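Scyllo-inosose 3-dehydrogenase (Thermotoga maritima, PDB 3IP1) catalyses the NAD(+)-dependent oxidation of scyllo-inosose to 3-dehydro-scyllo-inosose, a zinc-dependent step that probably belongs to myo-inositol degradation. Local coordinates at residues P48-E53 against E57-V62; G134-C139 against H146-N151; A259-D264 against L275-G280; N269-V274 against W297-E302; Q342-S345 against T349-R352. One frame throughout, in Å; residues are numbered along the deposited sequence.

Contact 1. Residues P48-E53 against E57-V62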
# COMPACT_ATOMS: atom_id res chain seq x y z
N PRO A 48 -46.84 10.01 -8.55
CA PRO A 48 -47.48 9.10 -7.59
C PRO A 48 -46.74 9.06 -6.24
O PRO A 48 -45.56 9.42 -6.16
CB PRO A 48 -47.39 7.74 -8.28
CG PRO A 48 -46.31 7.88 -9.28
CD PRO A 48 -46.33 9.30 -9.73
N GLU A 49 -47.44 8.65 -5.20
CA GLU A 49 -46.85 8.53 -3.87
C GLU A 49 -45.80 7.43 -3.88
O GLU A 49 -46.01 6.39 -4.51
CB GLU A 49 -47.92 8.23 -2.83
CG GLU A 49 -49.03 9.24 -2.83
CD GLU A 49 -49.16 9.92 -1.50
OE1 GLU A 49 -48.20 9.85 -0.70
OE2 GLU A 49 -50.22 10.54 -1.27
N PRO A 50 -44.67 7.65 -3.19
CA PRO A 50 -43.64 6.60 -3.16
C PRO A 50 -44.12 5.38 -2.38
O PRO A 50 -45.02 5.50 -1.55
CB PRO A 50 -42.45 7.28 -2.47
CG PRO A 50 -42.70 8.75 -2.63
CD PRO A 50 -44.19 8.91 -2.58
N ARG A 51 -43.55 4.22 -2.69
CA ARG A 51 -43.96 2.97 -2.07
C ARG A 51 -42.75 2.15 -1.66
O ARG A 51 -41.78 2.04 -2.42
CB ARG A 51 -44.78 2.12 -3.03
CG ARG A 51 -46.07 2.73 -3.49
CD ARG A 51 -46.58 2.00 -4.73
NE ARG A 51 -46.87 0.60 -4.44
CZ ARG A 51 -48.02 0.15 -3.93
NH1 ARG A 51 -49.02 1.00 -3.67
NH2 ARG A 51 -48.18 -1.14 -3.70
N ILE A 52 -42.83 1.58 -0.46
CA ILE A 52 -41.90 0.55 -0.03
C ILE A 52 -42.32 -0.74 -0.74
O ILE A 52 -43.40 -1.25 -0.51
CB ILE A 52 -41.96 0.33 1.51
CG1 ILE A 52 -41.67 1.64 2.28
CG2 ILE A 52 -41.03 -0.83 1.92
CD1 ILE A 52 -40.27 2.21 2.10
N GLU A 53 -41.45 -1.23 -1.61
CA GLU A 53 -41.76 -2.41 -2.40
C GLU A 53 -40.84 -3.57 -2.07
O GLU A 53 -41.16 -4.72 -2.37
CB GLU A 53 -41.65 -2.08 -3.88
CG GLU A 53 -42.86 -1.35 -4.40
CD GLU A 53 -42.55 -0.51 -5.61
OE1 GLU A 53 -43.49 -0.24 -6.38
OE2 GLU A 53 -41.36 -0.12 -5.78
N GLU A 57 -36.10 -0.97 1.68
CA GLU A 57 -36.26 0.40 1.23
C GLU A 57 -36.72 1.36 2.32
O GLU A 57 -37.34 0.95 3.31
CB GLU A 57 -37.23 0.46 0.04
CG GLU A 57 -36.63 -0.19 -1.22
CD GLU A 57 -37.60 -0.26 -2.40
OE1 GLU A 57 -38.84 -0.31 -2.17
OE2 GLU A 57 -37.12 -0.26 -3.56
N ILE A 58 -36.38 2.63 2.13
CA ILE A 58 -36.87 3.73 2.95
C ILE A 58 -37.37 4.84 2.04
O ILE A 58 -36.99 4.93 0.87
CB ILE A 58 -35.75 4.35 3.86
CG1 ILE A 58 -34.61 4.94 2.99
CG2 ILE A 58 -35.24 3.29 4.86
CD1 ILE A 58 -33.50 5.71 3.75
N ILE A 59 -38.22 5.69 2.60
CA ILE A 59 -38.71 6.88 1.93
C ILE A 59 -38.20 8.03 2.78
O ILE A 59 -38.32 8.01 4.00
CB ILE A 59 -40.27 6.89 1.87
CG1 ILE A 59 -40.76 5.78 0.93
CG2 ILE A 59 -40.81 8.24 1.39
CD1 ILE A 59 -42.27 5.45 1.11
N ILE A 60 -37.64 9.02 2.10
CA ILE A 60 -37.05 10.18 2.72
C ILE A 60 -37.83 11.43 2.32
O ILE A 60 -38.15 11.63 1.16
CB ILE A 60 -35.59 10.34 2.24
CG1 ILE A 60 -34.76 9.09 2.62
CG2 ILE A 60 -34.97 11.63 2.79
CD1 ILE A 60 -33.42 8.97 1.83
N LYS A 61 -38.15 12.28 3.29
CA LYS A 61 -38.73 13.57 3.00
C LYS A 61 -37.56 14.49 2.71
O LYS A 61 -36.74 14.74 3.61
CB LYS A 61 -39.51 14.04 4.23
CG LYS A 61 -40.17 15.40 4.16
CD LYS A 61 -41.08 15.53 5.41
CE LYS A 61 -41.59 16.95 5.64
NZ LYS A 61 -42.14 17.54 4.38
N VAL A 62 -37.44 14.95 1.46
CA VAL A 62 -36.27 15.74 1.05
C VAL A 62 -36.23 17.10 1.75
O VAL A 62 -37.24 17.82 1.82
CB VAL A 62 -36.18 15.94 -0.50
CG1 VAL A 62 -34.89 16.66 -0.91
CG2 VAL A 62 -36.30 14.60 -1.25
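At the edge of the GroES-like catalytic domain, the loop between strands 40-47 and 57-66 folds back over the start of the second strand, and I52, E53 and P50 meet E57 and I59 there. The polar half of the contact rests on one carboxylate oxygen. E57 OE1 accepts the backbone N-H of E53 at N to OE1 2.8 Å, nearly straight at 167°, and the donor comes in almost along the C-O axis. The extended chain of E57 carries its carboxylate back over the loop, and the same OE1 also takes the backbone N of K54, which fixes the turn at two successive amides. The apolar half centres on I52. Its CB does not point straight at the strand, but CG1 lies anti to the carbonyl carbon (chi1 -57°) and the chain bends again at CG1 (chi2 -65°), bringing the terminal methyl in. I52 CD1 thus sits 3.4 Å from E57 O and 3.8 Å from I59 CG1. I59 reaches the other way along the loop, its CD1 4.0 Å from P50 CB, so that one isoleucine spans both loop residues. I59 also packs against V104 and E105 of strand 98-106. E53 OE2 and E57 OE1 are 4.4 Å apart, a pairing of like charges that would be costly alone; K166 NZ bridges the two carboxylates and also donates to R51 O. The lysine is therefore likely to offset their repulsion and to keep E57 ionised, a strong acceptor for the turn amides.

Contact 2. Residues G134-C139 against H146-N151. With CD (cadmium ion), chain E.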
# COMPACT_ATOMS: atom_id res chain seq x y z
N GLY A 134 -24.22 -4.84 -5.36
CA GLY A 134 -23.78 -5.55 -4.18
C GLY A 134 -23.35 -6.98 -4.44
O GLY A 134 -22.78 -7.60 -3.56
N HIS A 135 -23.60 -7.50 -5.64
CA HIS A 135 -23.35 -8.93 -5.92
C HIS A 135 -22.41 -9.24 -7.10
O HIS A 135 -21.92 -10.39 -7.23
CB HIS A 135 -24.68 -9.72 -6.09
CG HIS A 135 -25.59 -9.20 -7.16
ND1 HIS A 135 -25.40 -9.48 -8.50
CD2 HIS A 135 -26.72 -8.46 -7.09
CE1 HIS A 135 -26.35 -8.91 -9.22
NE2 HIS A 135 -27.17 -8.29 -8.39
N CYS A 136 -22.15 -8.26 -7.96
CA CYS A 136 -21.28 -8.51 -9.11
C CYS A 136 -19.82 -8.65 -8.65
O CYS A 136 -19.50 -8.38 -7.49
CB CYS A 136 -21.42 -7.44 -10.19
SG CYS A 136 -20.66 -5.88 -9.72
N ARG A 137 -18.94 -9.08 -9.54
CA ARG A 137 -17.53 -9.25 -9.17
C ARG A 137 -16.88 -7.97 -8.62
O ARG A 137 -16.32 -8.00 -7.52
CB ARG A 137 -16.72 -9.87 -10.32
CG ARG A 137 -15.22 -9.94 -10.02
CD ARG A 137 -14.66 -11.23 -10.55
NE ARG A 137 -13.23 -11.36 -10.25
CZ ARG A 137 -12.46 -12.32 -10.74
NH1 ARG A 137 -12.98 -13.26 -11.54
NH2 ARG A 137 -11.18 -12.36 -10.42
N PRO A 138 -16.97 -6.83 -9.36
CA PRO A 138 -16.42 -5.60 -8.74
C PRO A 138 -17.01 -5.26 -7.37
O PRO A 138 -16.26 -4.88 -6.48
CB PRO A 138 -16.74 -4.50 -9.77
CG PRO A 138 -16.63 -5.23 -11.08
CD PRO A 138 -17.28 -6.61 -10.79
N CYS A 139 -18.33 -5.40 -7.18
CA CYS A 139 -18.93 -5.19 -5.85
C CYS A 139 -18.37 -6.16 -4.80
O CYS A 139 -17.95 -5.75 -3.71
CB CYS A 139 -20.48 -5.24 -5.90
SG CYS A 139 -21.29 -3.70 -6.55
N HIS A 146 -17.62 0.66 -9.72
CA HIS A 146 -17.37 -0.02 -10.99
C HIS A 146 -18.29 -1.23 -11.17
O HIS A 146 -18.03 -2.11 -11.99
CB HIS A 146 -15.89 -0.35 -11.07
CG HIS A 146 -15.05 0.88 -10.98
ND1 HIS A 146 -14.77 1.66 -12.09
CD2 HIS A 146 -14.56 1.55 -9.91
CE1 HIS A 146 -14.08 2.72 -11.71
NE2 HIS A 146 -13.95 2.69 -10.40
N CYS A 147 -19.37 -1.21 -10.37
CA CYS A 147 -20.52 -2.14 -10.42
C CYS A 147 -20.93 -2.50 -11.85
O CYS A 147 -21.10 -1.61 -12.68
CB CYS A 147 -21.72 -1.49 -9.72
SG CYS A 147 -23.23 -2.48 -9.76
N GLU A 148 -21.12 -3.78 -12.14
CA GLU A 148 -21.55 -4.20 -13.48
C GLU A 148 -23.07 -4.04 -13.72
O GLU A 148 -23.54 -4.16 -14.84
CB GLU A 148 -21.10 -5.64 -13.75
CG GLU A 148 -19.57 -5.78 -13.95
CD GLU A 148 -19.14 -7.20 -14.31
OE1 GLU A 148 -19.92 -8.15 -14.11
OE2 GLU A 148 -18.00 -7.38 -14.78
N ASN A 149 -23.84 -3.78 -12.68
CA ASN A 149 -25.29 -3.66 -12.83
C ASN A 149 -25.78 -2.36 -12.20
O ASN A 149 -26.74 -2.35 -11.46
CB ASN A 149 -25.96 -4.88 -12.20
CG ASN A 149 -25.49 -6.17 -12.83
OD1 ASN A 149 -25.50 -6.30 -14.06
ND2 ASN A 149 -25.01 -7.10 -12.00
N LEU A 150 -25.08 -1.27 -12.52
CA LEU A 150 -25.29 0.03 -11.91
C LEU A 150 -26.57 0.73 -12.39
O LEU A 150 -26.89 0.70 -13.58
CB LEU A 150 -24.07 0.90 -12.25
CG LEU A 150 -23.92 2.34 -11.75
CD1 LEU A 150 -23.60 2.47 -10.22
CD2 LEU A 150 -22.81 3.04 -12.57
N ASN A 151 -27.30 1.36 -11.46
CA ASN A 151 -28.29 2.39 -11.78
C ASN A 151 -27.85 3.68 -11.13
O ASN A 151 -26.93 3.69 -10.30
CB ASN A 151 -29.67 1.99 -11.26
CG ASN A 151 -30.26 0.83 -12.03
OD1 ASN A 151 -30.76 1.02 -13.13
ND2 ASN A 151 -30.18 -0.38 -11.47
CD CD E . -22.41 -4.51 -8.60
O HOH W 1 -19.59 -10.05 -12.37
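Thiolate sulfurs do double duty here: C136 SG binds the cadmium ion at 2.5 Å while accepting the backbone N-H of E148 from across the contact, N to SG 3.2 Å and almost linear at 175°. The site is the four-cysteine structural metal lobe of zinc-containing alcohol dehydrogenases, occupied by cadmium in this crystal; C136, C139 and C147 supply three sulfurs and C133 the fourth. C136 SG stands between its own backbone N and carbonyl carbon (chi1 73°), from where it also caps the short helix by accepting C139 N. Such N-H donors probably spread the negative charge gathered on the sulfurs, and N149 N adds another by donating to C147 SG. P138 packs the helix start against H146 and E148: its CB lies 3.5 Å from H146 O, and its CD meets E148 CG at 4.0 Å with the two side chains crossing at about a right angle. With the ring cut back to an alanine here, E148 CG would probably lose its packing against CG and CD, and H146 O its contact with CG, while CB stayed. The carboxylate of E148 reaches on to R308 of the third subunit, and its OE1 accepts a hydrogen bond from a water that in turn accepts R137 N. N149 turns its amide toward the H135 ring, the planes 34° apart, and its OD1 accepts from N116 of the second subunit, so the lobe takes part in the packing between chains. Across the contact, the nearest atom to N149 ND2 is H135 CE1, at 3.6 Å.

Contact 3. Residues A259-D264 against L275-G280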
# COMPACT_ATOMS: atom_id res chain seq x y z
N ALA A 259 -7.19 27.11 0.96
CA ALA A 259 -6.10 27.23 -0.02
C ALA A 259 -5.10 28.29 0.41
O ALA A 259 -5.48 29.38 0.84
CB ALA A 259 -6.63 27.55 -1.40
N ASP A 260 -3.82 27.98 0.28
CA ASP A 260 -2.77 28.91 0.65
C ASP A 260 -2.47 29.87 -0.48
O ASP A 260 -2.06 31.01 -0.23
CB ASP A 260 -1.51 28.14 1.03
CG ASP A 260 -1.75 27.19 2.19
OD1 ASP A 260 -1.85 27.68 3.33
OD2 ASP A 260 -1.85 25.97 1.95
N HIS A 261 -2.62 29.39 -1.71
CA HIS A 261 -2.37 30.20 -2.89
C HIS A 261 -3.41 29.90 -3.96
O HIS A 261 -3.82 28.74 -4.14
CB HIS A 261 -0.97 29.96 -3.46
CG HIS A 261 0.12 30.10 -2.45
ND1 HIS A 261 0.49 31.32 -1.92
CD2 HIS A 261 0.93 29.18 -1.88
CE1 HIS A 261 1.47 31.14 -1.06
NE2 HIS A 261 1.76 29.85 -1.01
N VAL A 262 -3.83 30.95 -4.64
CA VAL A 262 -4.71 30.80 -5.79
C VAL A 262 -4.07 31.42 -7.03
O VAL A 262 -3.39 32.44 -6.93
CB VAL A 262 -6.13 31.34 -5.53
CG1 VAL A 262 -6.84 30.49 -4.48
CG2 VAL A 262 -6.10 32.83 -5.12
N ILE A 263 -4.27 30.78 -8.18
CA ILE A 263 -3.71 31.19 -9.45
C ILE A 263 -4.85 31.41 -10.47
O ILE A 263 -5.69 30.52 -10.70
CB ILE A 263 -2.74 30.10 -10.00
CG1 ILE A 263 -1.54 29.89 -9.06
CG2 ILE A 263 -2.25 30.47 -11.41
CD1 ILE A 263 -0.69 28.64 -9.41
N ASP A 264 -4.86 32.59 -11.07
CA ASP A 264 -5.67 32.83 -12.26
C ASP A 264 -4.79 32.49 -13.46
O ASP A 264 -3.97 33.30 -13.85
CB ASP A 264 -6.12 34.30 -12.27
CG ASP A 264 -6.94 34.67 -13.50
OD1 ASP A 264 -7.16 33.84 -14.40
OD2 ASP A 264 -7.37 35.84 -13.55
N LEU A 275 5.86 26.57 -9.12
CA LEU A 275 7.25 26.36 -8.74
C LEU A 275 7.75 27.36 -7.70
O LEU A 275 8.54 27.00 -6.81
CB LEU A 275 8.19 26.30 -9.95
CG LEU A 275 8.01 25.03 -10.79
CD1 LEU A 275 8.71 25.13 -12.14
CD2 LEU A 275 8.44 23.76 -10.03
N ASP A 276 7.28 28.60 -7.79
CA ASP A 276 7.69 29.63 -6.85
C ASP A 276 7.09 29.32 -5.48
O ASP A 276 7.81 29.22 -4.49
CB ASP A 276 7.24 31.01 -7.35
CG ASP A 276 7.26 32.06 -6.26
OD1 ASP A 276 8.18 32.04 -5.42
OD2 ASP A 276 6.36 32.93 -6.24
N TYR A 277 5.78 29.14 -5.44
CA TYR A 277 5.06 28.88 -4.20
C TYR A 277 5.55 27.63 -3.46
O TYR A 277 5.54 27.60 -2.24
CB TYR A 277 3.57 28.76 -4.49
CG TYR A 277 2.92 30.05 -4.92
CD1 TYR A 277 3.28 31.27 -4.32
CD2 TYR A 277 1.92 30.06 -5.89
CE1 TYR A 277 2.67 32.47 -4.70
CE2 TYR A 277 1.31 31.25 -6.29
CZ TYR A 277 1.68 32.44 -5.69
OH TYR A 277 1.08 33.60 -6.09
N THR A 278 5.96 26.60 -4.21
CA THR A 278 6.44 25.37 -3.58
C THR A 278 7.97 25.34 -3.40
O THR A 278 8.54 24.29 -3.13
CB THR A 278 5.99 24.09 -4.35
OG1 THR A 278 6.60 24.06 -5.65
CG2 THR A 278 4.47 23.99 -4.48
N ASN A 279 8.61 26.51 -3.54
CA ASN A 279 10.09 26.63 -3.48
C ASN A 279 10.82 25.62 -4.36
O ASN A 279 11.85 25.09 -3.96
CB ASN A 279 10.61 26.50 -2.03
CG ASN A 279 9.93 27.44 -1.06
OD1 ASN A 279 9.63 28.58 -1.38
ND2 ASN A 279 9.70 26.96 0.15
N GLY A 280 10.31 25.34 -5.55
CA GLY A 280 10.96 24.40 -6.45
C GLY A 280 10.67 22.93 -6.15
O GLY A 280 11.12 22.04 -6.88
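H261 and Y277 make the dense part of this contact, two rings lying almost flat on each other in an offset stack, centroids 4.0 Å apart and planes only 3° from parallel. H261 CG lies over the centre of the tyrosine ring and Y277 CD1 over the centre of the imidazole, where H261 ND1 is 3.7 Å from Y277 CD1. The methylene groups extend the stack in both directions. H261 CB lies over the face of the tyrosine ring, 4.0 Å from its centroid and 19° off the normal, while Y277 CB meets the histidine ring less centrally. Both residues have CG anti to the carbonyl carbon, a shared setting that directs each ring into the interval between strand and helix. D260 CB rests on the other face of the imidazole, near its rim. The elements joined are strand 261-263, the outermost strand on one side of the six-stranded parallel Rossmann sheet, and the C-terminal end of helix 270-277, which packs beside it. That helix closes in a Schellman motif: G280 N donates to L275 O, N279 N donates to D276 O, and N279 takes the positive phi. Packing thins away from the stack. I263 reaches Y277 only at the ring edge, CG1 to CE2 4.2 Å, and turns the rest of its chain to A273 and V274 deeper under the helix. H261 and Y277 themselves remain partly exposed, whereas D276 and N279 lie at the surface, N279 packing on E177 of the fourth subunit.

Contact 4. Residues N269-V274 against W297-E302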
# COMPACT_ATOMS: atom_id res chain seq x y z
N ASN A 269 1.35 33.11 -14.94
CA ASN A 269 2.05 31.93 -15.45
C ASN A 269 1.88 30.77 -14.43
O ASN A 269 2.51 30.77 -13.38
CB ASN A 269 3.52 32.28 -15.67
CG ASN A 269 4.29 31.18 -16.37
OD1 ASN A 269 4.22 30.01 -15.99
ND2 ASN A 269 5.08 31.56 -17.36
N PHE A 270 1.03 29.80 -14.76
CA PHE A 270 0.77 28.65 -13.87
C PHE A 270 2.05 27.93 -13.41
O PHE A 270 2.27 27.77 -12.22
CB PHE A 270 -0.19 27.66 -14.53
CG PHE A 270 -0.40 26.38 -13.75
CD1 PHE A 270 -1.39 26.29 -12.78
CD2 PHE A 270 0.37 25.26 -14.03
CE1 PHE A 270 -1.59 25.09 -12.06
CE2 PHE A 270 0.18 24.06 -13.33
CZ PHE A 270 -0.80 23.98 -12.34
N VAL A 271 2.88 27.52 -14.36
CA VAL A 271 4.10 26.77 -14.06
C VAL A 271 5.03 27.49 -13.08
O VAL A 271 5.41 26.94 -12.05
CB VAL A 271 4.86 26.37 -15.35
CG1 VAL A 271 6.26 25.83 -15.01
CG2 VAL A 271 4.05 25.33 -16.14
N GLU A 272 5.38 28.74 -13.39
CA GLU A 272 6.32 29.50 -12.54
C GLU A 272 5.74 29.79 -11.17
O GLU A 272 6.46 29.79 -10.17
CB GLU A 272 6.73 30.83 -13.20
CG GLU A 272 7.28 30.72 -14.61
CD GLU A 272 8.56 29.91 -14.71
OE1 GLU A 272 9.35 29.87 -13.74
OE2 GLU A 272 8.79 29.32 -15.78
N ALA A 273 4.43 30.04 -11.13
CA ALA A 273 3.75 30.36 -9.89
C ALA A 273 3.74 29.14 -8.97
O ALA A 273 4.07 29.27 -7.79
CB ALA A 273 2.31 30.85 -10.15
N VAL A 274 3.40 27.98 -9.52
CA VAL A 274 3.44 26.73 -8.74
C VAL A 274 4.87 26.45 -8.23
O VAL A 274 5.05 26.16 -7.05
CB VAL A 274 2.90 25.51 -9.54
CG1 VAL A 274 3.30 24.17 -8.86
CG2 VAL A 274 1.38 25.61 -9.71
N TRP A 297 -2.48 19.80 -19.43
CA TRP A 297 -1.51 18.73 -19.25
C TRP A 297 -0.06 19.17 -19.44
O TRP A 297 0.80 18.81 -18.63
CB TRP A 297 -1.81 17.54 -20.16
CG TRP A 297 -1.28 16.27 -19.61
CD1 TRP A 297 -0.11 15.66 -19.94
CD2 TRP A 297 -1.89 15.46 -18.59
NE1 TRP A 297 0.05 14.51 -19.20
CE2 TRP A 297 -1.03 14.37 -18.36
CE3 TRP A 297 -3.07 15.55 -17.85
CZ2 TRP A 297 -1.32 13.36 -17.43
CZ3 TRP A 297 -3.37 14.55 -16.92
CH2 TRP A 297 -2.50 13.47 -16.72
N PRO A 298 0.24 19.93 -20.53
CA PRO A 298 1.62 20.36 -20.73
C PRO A 298 2.18 21.13 -19.53
O PRO A 298 3.34 20.94 -19.14
CB PRO A 298 1.53 21.27 -21.97
CG PRO A 298 0.34 20.76 -22.70
CD PRO A 298 -0.63 20.32 -21.66
N GLN A 299 1.35 21.99 -18.94
CA GLN A 299 1.76 22.73 -17.76
C GLN A 299 1.96 21.85 -16.53
O GLN A 299 2.86 22.10 -15.74
CB GLN A 299 0.76 23.82 -17.45
CG GLN A 299 0.46 24.70 -18.64
CD GLN A 299 -0.70 25.60 -18.36
OE1 GLN A 299 -0.64 26.41 -17.44
NE2 GLN A 299 -1.77 25.45 -19.12
N ILE A 300 1.11 20.85 -16.35
CA ILE A 300 1.26 19.91 -15.24
C ILE A 300 2.56 19.14 -15.43
O ILE A 300 3.36 19.00 -14.50
CB ILE A 300 0.09 18.88 -15.16
CG1 ILE A 300 -1.22 19.56 -14.78
CG2 ILE A 300 0.39 17.78 -14.12
CD1 ILE A 300 -2.46 18.65 -14.96
N GLU A 301 2.76 18.63 -16.64
CA GLU A 301 3.98 17.91 -16.97
C GLU A 301 5.23 18.78 -16.81
O GLU A 301 6.29 18.27 -16.44
CB GLU A 301 3.89 17.35 -18.39
CG GLU A 301 2.99 16.13 -18.51
CD GLU A 301 3.21 15.42 -19.83
OE1 GLU A 301 3.82 16.07 -20.69
OE2 GLU A 301 2.77 14.25 -20.02
N GLU A 302 5.11 20.08 -17.05
CA GLU A 302 6.28 20.93 -16.92
C GLU A 302 6.65 21.13 -15.45
O GLU A 302 7.84 21.13 -15.10
CB GLU A 302 6.11 22.28 -17.64
CG GLU A 302 7.47 22.98 -17.81
CD GLU A 302 7.39 24.44 -18.23
OE1 GLU A 302 6.42 24.83 -18.91
OE2 GLU A 302 8.32 25.21 -17.87
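V271 and F270, on the first turn of helix 270-277, face Q299 and E302 of helix 293-306, and E302 can be traced outward from its backbone. Its CB is 4.0 Å from V271 CG2. CG is anti to the backbone N (chi1 -165°), which lays the extended chain across the valine at about a right angle; CG then comes near V271 CG1. The carboxylate carbon CD follows at 3.7 Å from V271 CG1, and the two oxygens divide between the methyls, OE1 at 3.7 Å from CG2 and OE2 at 3.6 Å from CG1. OE2 finds its charge partner in R306, which pairs with E272 as well and so lies between two carboxylates whose OE2 atoms are 4.6 Å apart. Cut back to an alanine, this position would probably take the carboxylate cover from V271 CG1 and part of that over CG2, and leave R306 with E272 as its remaining acid here. Q299 fills the neighbouring position: its CB touches V271 CG2 and F270 CD2, and its OE1 comes to 3.2 Å from F270 CB, the amide plane at 90° to the phenyl ring. F270 in turn reaches inward to V218 and L220 of strand 216-220. N269 caps the first helix, OD1 accepting E272 N nearly straight though from above the carbonyl plane. The short helix axes approach to 9.5 Å and cross at -31°. Helix 270-277 links strand 261-263 to strand 285-288 across the 3-2-1-4-5-6 sheet, and helix 293-306 follows strand 285-288, as in a Rossmann fold, here the coenzyme domain.

Contact 5. Residues Q342-S345 against T349-R352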
# COMPACT_ATOMS: atom_id res chain seq x y z
N GLN A 342 -13.58 7.92 -10.46
CA GLN A 342 -15.00 8.22 -10.68
C GLN A 342 -15.82 7.75 -9.47
O GLN A 342 -15.43 6.79 -8.78
CB GLN A 342 -15.53 7.57 -11.97
CG GLN A 342 -15.99 6.11 -11.81
CD GLN A 342 -16.60 5.51 -13.08
OE1 GLN A 342 -16.67 6.17 -14.11
NE2 GLN A 342 -17.03 4.25 -13.00
N GLY A 343 -16.94 8.43 -9.21
CA GLY A 343 -17.88 7.97 -8.19
C GLY A 343 -17.54 8.40 -6.77
O GLY A 343 -16.62 9.22 -6.53
N HIS A 344 -18.28 7.85 -5.81
CA HIS A 344 -18.21 8.33 -4.43
C HIS A 344 -18.60 7.21 -3.45
O HIS A 344 -18.63 7.43 -2.25
CB HIS A 344 -19.19 9.50 -4.30
CG HIS A 344 -20.56 9.17 -4.78
ND1 HIS A 344 -21.09 9.68 -5.95
CD2 HIS A 344 -21.51 8.33 -4.29
CE1 HIS A 344 -22.30 9.19 -6.14
NE2 HIS A 344 -22.58 8.38 -5.14
N SER A 345 -18.90 6.03 -3.98
CA SER A 345 -19.36 4.89 -3.16
C SER A 345 -18.19 4.08 -2.61
O SER A 345 -17.06 4.25 -3.06
CB SER A 345 -20.30 3.98 -3.99
OG SER A 345 -21.45 4.72 -4.41
N THR A 349 -16.10 6.20 2.37
CA THR A 349 -15.89 7.60 2.02
C THR A 349 -16.99 8.49 2.58
O THR A 349 -16.70 9.47 3.26
CB THR A 349 -15.72 7.76 0.51
OG1 THR A 349 -14.46 7.18 0.13
CG2 THR A 349 -15.78 9.24 0.09
N PHE A 350 -18.25 8.14 2.30
CA PHE A 350 -19.40 8.90 2.81
C PHE A 350 -19.31 9.15 4.31
O PHE A 350 -19.39 10.30 4.72
CB PHE A 350 -20.76 8.26 2.46
CG PHE A 350 -21.51 8.94 1.33
CD1 PHE A 350 -20.91 9.13 0.08
CD2 PHE A 350 -22.82 9.38 1.52
CE1 PHE A 350 -21.60 9.74 -0.97
CE2 PHE A 350 -23.53 10.00 0.47
CZ PHE A 350 -22.92 10.18 -0.77
N PRO A 351 -19.13 8.10 5.14
CA PRO A 351 -19.20 8.42 6.57
C PRO A 351 -18.00 9.20 7.06
O PRO A 351 -18.13 9.99 8.00
CB PRO A 351 -19.29 7.04 7.25
CG PRO A 351 -18.80 6.05 6.23
CD PRO A 351 -19.15 6.64 4.90
N ARG A 352 -16.84 9.03 6.43
CA ARG A 352 -15.71 9.85 6.83
C ARG A 352 -15.90 11.30 6.40
O ARG A 352 -15.49 12.20 7.11
CB ARG A 352 -14.39 9.31 6.25
CG ARG A 352 -13.80 8.10 6.98
CD ARG A 352 -12.51 7.66 6.28
NE ARG A 352 -11.90 6.45 6.81
CZ ARG A 352 -12.05 5.23 6.29
NH1 ARG A 352 -12.82 5.04 5.21
NH2 ARG A 352 -11.44 4.20 6.85
O HOH W 2 -18.69 6.24 0.05
O HOH W 3 -15.04 6.05 -2.11
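T349 opens helix 349-358 facing H344: its CB lies 4.0 Å from H344 O, with CG2 at a similar distance. T349 OG1 is turned anti to its carbonyl carbon (chi1 -69°) and lies 2.6 Å from the oxygen of a water that is also within hydrogen-bonding distance of S345 O. F350 comes next. Its backbone N, on the first turn of the helix, donates to a second water, which donates a hydrogen bond to H344 O, 2.6 Å from the water oxygen, so the loop carbonyl and the helix start are joined through solvent. The F350 side chain runs alongside that of H344, both pointing the same way, and CE1 touches H344 CD2 at 3.6 Å; the rings are oblique, 45° between planes and 5.6 Å between centroids. This is the point where the coenzyme domain, after strand 337-340, returns toward the catalytic domain: H344 NE2 is hydrogen-bonded to E129 N and M130 N, and its ring lies against E195, a ligand of the metal at the first zinc site. F350 meets the W173 ring and packs on S198 of helix 194-207. Beyond it, P351 packs on R137 of the second subunit, and R352 NE forms a salt bridge with D215 of the fourth subunit.

Overall arrangement
Along the chain the five contacts run from the catalytic to the coenzyme domain. Contacts 1 and 2 lie in the GroES-like part, centres 24 Å apart. Contacts 3 and 4 are close neighbours, centres 11 Å apart; both use helix 270-277, their segments alternate in sequence, and I263 of contact 3 packs on V274 and A273 of contact 4. Their centres lie about 48 and 49 Å from that of contact 1, across the centre of the chain. Contact 5, although it follows the last strand of the Rossmann sheet, touches contact 2 through H146 and Q342, with centres 15 Å apart. It thereby joins the structural metal lobe to the Rossmann part, near the first metal site.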